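Local coordinates for uncharacterized protein YhfS (Escherichia coli, PDB 4J8L) that is of unknown function but carries pyridoxal 5'-phosphate bound covalently to a lysine, and may have an activity of the cysteine synthase kind, at residues A69-G73 and G224-Q228; A74-I79 and S190-C194; I289-V293 and S357-I361. One frame throughout, in Å; residues are numbered along the deposited sequence.

Contact 1: A69-G73 and G224-Q228; sequences ALVQG and GSQIQ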
# COMPACT_ATOMS: atom_id res chain seq x y z
N ALA A 69 -12.71 5.83 -8.64
CA ALA A 69 -12.59 5.26 -9.97
C ALA A 69 -11.62 4.10 -9.93
O ALA A 69 -10.53 4.22 -9.38
CB ALA A 69 -12.10 6.31 -10.97
N LEU A 70 -12.01 2.98 -10.52
CA LEU A 70 -11.08 1.88 -10.74
C LEU A 70 -10.37 2.12 -12.07
O LEU A 70 -10.99 2.60 -13.03
CB LEU A 70 -11.83 0.53 -10.75
CG LEU A 70 -12.48 0.16 -9.41
CD1 LEU A 70 -13.28 -1.16 -9.53
CD2 LEU A 70 -11.42 0.04 -8.34
N VAL A 71 -9.07 1.85 -12.12
CA VAL A 71 -8.27 2.12 -13.31
C VAL A 71 -7.33 0.94 -13.61
O VAL A 71 -7.00 0.13 -12.73
CB VAL A 71 -7.40 3.39 -13.15
CG1 VAL A 71 -8.27 4.63 -12.87
CG2 VAL A 71 -6.38 3.19 -12.04
N GLN A 72 -6.88 0.87 -14.86
CA GLN A 72 -5.87 -0.10 -15.26
C GLN A 72 -4.50 0.32 -14.72
O GLN A 72 -4.27 1.49 -14.37
CB GLN A 72 -5.79 -0.20 -16.78
CG GLN A 72 -7.10 -0.61 -17.46
CD GLN A 72 -7.40 -2.10 -17.31
OE1 GLN A 72 -6.79 -2.82 -16.50
NE2 GLN A 72 -8.35 -2.58 -18.11
N GLY A 73 -3.59 -0.64 -14.66
CA GLY A 73 -2.23 -0.34 -14.22
C GLY A 73 -2.01 -0.45 -12.72
O GLY A 73 -0.93 -0.09 -12.22
N GLY A 224 -10.68 -0.55 -23.53
CA GLY A 224 -9.63 -1.14 -22.71
C GLY A 224 -9.38 -0.40 -21.41
O GLY A 224 -8.84 -0.98 -20.46
N SER A 225 -9.76 0.87 -21.36
CA SER A 225 -9.56 1.71 -20.19
C SER A 225 -10.39 1.24 -19.00
O SER A 225 -10.04 1.48 -17.85
CB SER A 225 -9.92 3.17 -20.49
OG SER A 225 -9.00 3.79 -21.38
N GLN A 226 -11.50 0.57 -19.29
CA GLN A 226 -12.49 0.22 -18.28
C GLN A 226 -12.12 -1.02 -17.48
O GLN A 226 -11.44 -1.91 -17.96
CB GLN A 226 -13.87 -0.02 -18.90
CG GLN A 226 -14.34 1.06 -19.85
CD GLN A 226 -14.17 2.47 -19.30
OE1 GLN A 226 -14.40 2.73 -18.12
NE2 GLN A 226 -13.75 3.40 -20.16
N ILE A 227 -12.61 -1.05 -16.25
CA ILE A 227 -12.52 -2.25 -15.42
C ILE A 227 -13.86 -2.98 -15.56
O ILE A 227 -14.93 -2.39 -15.35
CB ILE A 227 -12.21 -1.87 -13.97
CG1 ILE A 227 -10.87 -1.13 -13.89
CG2 ILE A 227 -12.21 -3.10 -13.06
CD1 ILE A 227 -9.71 -1.85 -14.63
N GLN A 228 -13.83 -4.26 -15.95
CA GLN A 228 -15.08 -4.96 -16.20
C GLN A 228 -15.81 -5.33 -14.90
O GLN A 228 -15.19 -5.37 -13.84
CB GLN A 228 -14.84 -6.21 -17.06
CG GLN A 228 -14.20 -5.90 -18.41
CD GLN A 228 -15.03 -4.94 -19.26
OE1 GLN A 228 -16.24 -4.87 -19.15
NE2 GLN A 228 -14.36 -4.18 -20.13
O HOH W 1 -7.85 2.70 -16.87
O HOH W 2 -10.45 -4.45 -17.79
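I227 lays its side chain against strand 67-72, beside L70, V71 and Q72, and buries more surface here than any other residue. I227 CG1 sits 3.7 Å from L70 CB. With chi1 and chi2 both m, the side chain runs on along the strand, so that I227 CD1 comes to 3.8 Å from V71 C and 3.5 Å from Q72 CD. The two paths run roughly counter, L70 beside I227 and Q72 beside S225, but no backbone-to-backbone hydrogen bonds join them. Q72 makes the direct polar link: its CB points sideways, yet Q72 NE2 swings over to hydrogen-bond G224 O at 2.9 Å. One water bridges the backbones, accepting from Q72 N at 2.9 Å and donating to S225 O at 2.7 Å; a second, weakly held by Q72 NE2, reaches Q226 O. The loop is tied back to helix 210-219 and what follows it, S225 to S222 and Q226 to L220 and R217. Strand 67-72 pairs with strand 203-208, A69 with V206 and V71 with G204, and I227 also touches V203. The loop thus packs on the edge strand and its neighbour in a seven-stranded mixed sheet, as in the large domain of fold type I PLP enzymes.

Contact 2: A74-I79 and S190-C194; sequences AGTGAI and STFSC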
# COMPACT_ATOMS: atom_id res chain seq x y z
N ALA A 74 -3.00 -0.97 -12.00
CA ALA A 74 -2.88 -1.20 -10.56
C ALA A 74 -2.41 0.06 -9.82
O ALA A 74 -2.90 1.15 -10.09
CB ALA A 74 -1.97 -2.42 -10.27
N GLY A 75 -1.44 -0.08 -8.91
CA GLY A 75 -1.05 1.05 -8.08
C GLY A 75 -0.38 2.16 -8.86
O GLY A 75 -0.63 3.34 -8.62
N THR A 76 0.50 1.78 -9.78
CA THR A 76 1.19 2.75 -10.62
C THR A 76 0.18 3.50 -11.50
O THR A 76 0.26 4.72 -11.66
CB THR A 76 2.24 2.05 -11.49
OG1 THR A 76 3.21 1.43 -10.65
CG2 THR A 76 2.93 3.04 -12.41
N GLY A 77 -0.79 2.77 -12.05
CA GLY A 77 -1.83 3.40 -12.85
C GLY A 77 -2.67 4.39 -12.04
O GLY A 77 -3.06 5.46 -12.55
N ALA A 78 -2.94 4.04 -10.79
CA ALA A 78 -3.73 4.92 -9.92
C ALA A 78 -2.99 6.22 -9.62
O ALA A 78 -3.56 7.31 -9.65
CB ALA A 78 -4.10 4.20 -8.62
N ILE A 79 -1.70 6.10 -9.33
CA ILE A 79 -0.88 7.28 -9.07
C ILE A 79 -0.75 8.13 -10.32
O ILE A 79 -0.84 9.36 -10.24
CB ILE A 79 0.49 6.89 -8.51
CG1 ILE A 79 0.31 6.41 -7.06
CG2 ILE A 79 1.47 8.07 -8.57
CD1 ILE A 79 1.49 5.61 -6.50
N SER A 190 -6.83 9.38 -2.42
CA SER A 190 -6.02 8.22 -2.10
C SER A 190 -5.80 7.38 -3.34
O SER A 190 -6.63 7.40 -4.25
CB SER A 190 -6.72 7.34 -1.06
OG SER A 190 -6.45 7.75 0.27
N THR A 191 -4.71 6.63 -3.39
CA THR A 191 -4.50 5.70 -4.48
C THR A 191 -3.98 4.38 -3.94
O THR A 191 -3.23 4.35 -2.96
CB THR A 191 -3.47 6.21 -5.51
OG1 THR A 191 -2.19 6.36 -4.88
CG2 THR A 191 -3.89 7.53 -6.12
N PHE A 192 -4.37 3.28 -4.57
CA PHE A 192 -3.83 1.97 -4.19
C PHE A 192 -4.06 0.89 -5.22
O PHE A 192 -5.05 0.93 -5.96
CB PHE A 192 -4.38 1.50 -2.83
CG PHE A 192 -5.88 1.54 -2.71
CD1 PHE A 192 -6.52 2.68 -2.24
CD2 PHE A 192 -6.65 0.41 -3.00
CE1 PHE A 192 -7.91 2.71 -2.10
CE2 PHE A 192 -8.04 0.43 -2.86
CZ PHE A 192 -8.67 1.59 -2.41
N SER A 193 -3.14 -0.07 -5.26
CA SER A 193 -3.33 -1.31 -6.01
C SER A 193 -4.38 -2.21 -5.35
O SER A 193 -4.33 -2.45 -4.15
CB SER A 193 -2.00 -2.08 -6.08
OG SER A 193 -2.22 -3.40 -6.55
N CYS A 194 -5.32 -2.71 -6.14
CA CYS A 194 -6.24 -3.72 -5.60
C CYS A 194 -5.63 -5.12 -5.63
O CYS A 194 -6.08 -6.00 -4.90
CB CYS A 194 -7.58 -3.71 -6.32
SG CYS A 194 -8.42 -2.11 -6.12
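T191, S193 and A78 bury the most surface where the start of helix 74-86 lies over strand 189-193. The axes of helix 74-79 and strand 190-193 run nearly antiparallel, at 158°, and approach to 6.0 Å. T191 and A78 point toward each other and meet CB to CB at 3.8 Å, while T191 CG2 lies 3.6 Å from A78 O. T191 OG1 comes to 3.3 Å from I79 CG1 but is hydrogen-bonded to T169 O. Further along, S193 CB packs 3.5 Å from G75 N. The CA atoms of G75 and S193 are only 3.9 Å apart, and a CB on G75 would press on S193 CB. No hydrogen bond crosses the pair; instead G75 N and T76 OG1 bind the cofactor phosphate of the modified lysine at position 196. Around this site A78 also touches V206 of strand 203-208, I79 reaches D170 of strand 167-170, and helix 102-111 flanks I79 through T104 and I107.

Contact 3: I289-V293 and S357-I361; sequences IAARV and SIASI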
# COMPACT_ATOMS: atom_id res chain seq x y z
N ILE A 289 25.13 -15.02 6.86
CA ILE A 289 24.53 -16.23 6.30
C ILE A 289 23.19 -15.95 5.63
O ILE A 289 22.46 -16.88 5.30
CB ILE A 289 24.29 -17.28 7.41
CG1 ILE A 289 23.39 -16.71 8.50
CG2 ILE A 289 25.62 -17.75 7.98
CD1 ILE A 289 22.92 -17.74 9.53
N ALA A 290 22.89 -14.68 5.39
CA ALA A 290 21.56 -14.30 4.91
C ALA A 290 21.21 -14.97 3.59
O ALA A 290 20.11 -15.52 3.45
CB ALA A 290 21.44 -12.79 4.78
N ALA A 291 22.13 -14.94 2.63
CA ALA A 291 21.86 -15.51 1.32
C ALA A 291 21.64 -17.02 1.41
O ALA A 291 20.71 -17.56 0.80
CB ALA A 291 22.97 -15.19 0.35
N ARG A 292 22.49 -17.70 2.19
CA ARG A 292 22.32 -19.14 2.41
C ARG A 292 21.00 -19.47 3.11
O ARG A 292 20.34 -20.44 2.75
CB ARG A 292 23.50 -19.72 3.18
CG ARG A 292 24.75 -19.85 2.34
CD ARG A 292 25.96 -20.11 3.22
NE ARG A 292 26.49 -18.88 3.80
CZ ARG A 292 27.43 -18.86 4.74
NH1 ARG A 292 27.91 -20.01 5.21
NH2 ARG A 292 27.88 -17.71 5.22
N VAL A 293 20.60 -18.66 4.09
CA VAL A 293 19.34 -18.90 4.78
C VAL A 293 18.17 -18.74 3.82
O VAL A 293 17.23 -19.54 3.84
CB VAL A 293 19.16 -17.96 6.00
CG1 VAL A 293 17.72 -17.99 6.50
CG2 VAL A 293 20.15 -18.35 7.12
N SER A 357 16.42 -23.95 8.29
CA SER A 357 17.28 -23.37 7.26
C SER A 357 18.68 -23.10 7.80
O SER A 357 19.68 -23.45 7.16
CB SER A 357 16.65 -22.09 6.70
OG SER A 357 15.39 -22.38 6.12
N ILE A 358 18.75 -22.48 8.97
CA ILE A 358 20.03 -22.22 9.63
C ILE A 358 20.81 -23.51 9.92
O ILE A 358 22.04 -23.58 9.76
CB ILE A 358 19.84 -21.42 10.93
CG1 ILE A 358 19.36 -20.00 10.60
CG2 ILE A 358 21.13 -21.37 11.76
CD1 ILE A 358 18.77 -19.26 11.77
N ALA A 359 20.09 -24.55 10.33
CA ALA A 359 20.72 -25.82 10.65
C ALA A 359 21.28 -26.51 9.41
O ALA A 359 22.14 -27.37 9.50
CB ALA A 359 19.74 -26.74 11.37
N SER A 360 20.80 -26.10 8.24
CA SER A 360 21.08 -26.81 7.00
C SER A 360 22.11 -26.12 6.11
O SER A 360 22.52 -26.68 5.09
CB SER A 360 19.78 -27.01 6.22
OG SER A 360 20.01 -27.73 5.02
N ILE A 361 22.52 -24.92 6.48
CA ILE A 361 23.49 -24.18 5.67
C ILE A 361 24.87 -24.85 5.70
O ILE A 361 25.67 -24.67 4.79
CB ILE A 361 23.64 -22.71 6.12
CG1 ILE A 361 24.20 -22.63 7.53
CG2 ILE A 361 22.30 -21.98 6.03
CD1 ILE A 361 24.36 -21.21 8.04
OXT ILE A 361 25.20 -25.58 6.64
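Two helix ends meet here, and the rotamers of three isoleucines and a valine shape the join. I361, the last residue of the chain, has chi1 p and chi2 t, which extends CD1 to 3.7 Å from I289 CG2 and sets I361 CG2 3.8 Å from R292 CB. I289, the N-cap of helix 290-299, has the same p, t pair. Inside the helices the choice differs: V293 is t and I358 is m, t. These rotamers bring V293 CG2 to 3.9 Å from I358 CG1, and I289 CD1 adds a looser touch at 4.4 Å to I358 CG1. R292 lends its CB to the contact, but its guanidinium turns back to bond P288 O. S357, with chi1 m, gives its hydroxyl to a bond with I353 O one turn earlier, leaving S357 CB 3.9 Å from V293 O and 4.2 Å from V293 CG1. No hydrogen bond joins the two segments. Beneath them, V293 and I358 both rest on F285 of strand 279-285. Two helices packed on one antiparallel sheet, here of four strands, are consistent with the small C-terminal domain of a fold type I PLP enzyme.

Overall arrangement
Contacts 1 and 2 belong to one structural unit: strand 67-72 leads directly into helix 74-86, and V71, facing away from 224-228, puts its CG2 3.8 Å from A78 N. Along the chain, contact 2 is nested within the loop that contact 1 closes. Contact 2 is the true core, wholly buried beside the cofactor and closed by small residues without cross-bonds. Contact 1, at the sheet's edge, is partly buried and adds a glutamine hydrogen bond and water to its aliphatic overlap. Contact 3 stands apart, its centre about 36 Å from that of contact 2 and about 43 Å from that of contact 1; it is aliphatic with an exposed fringe, and joins helices over another sheet.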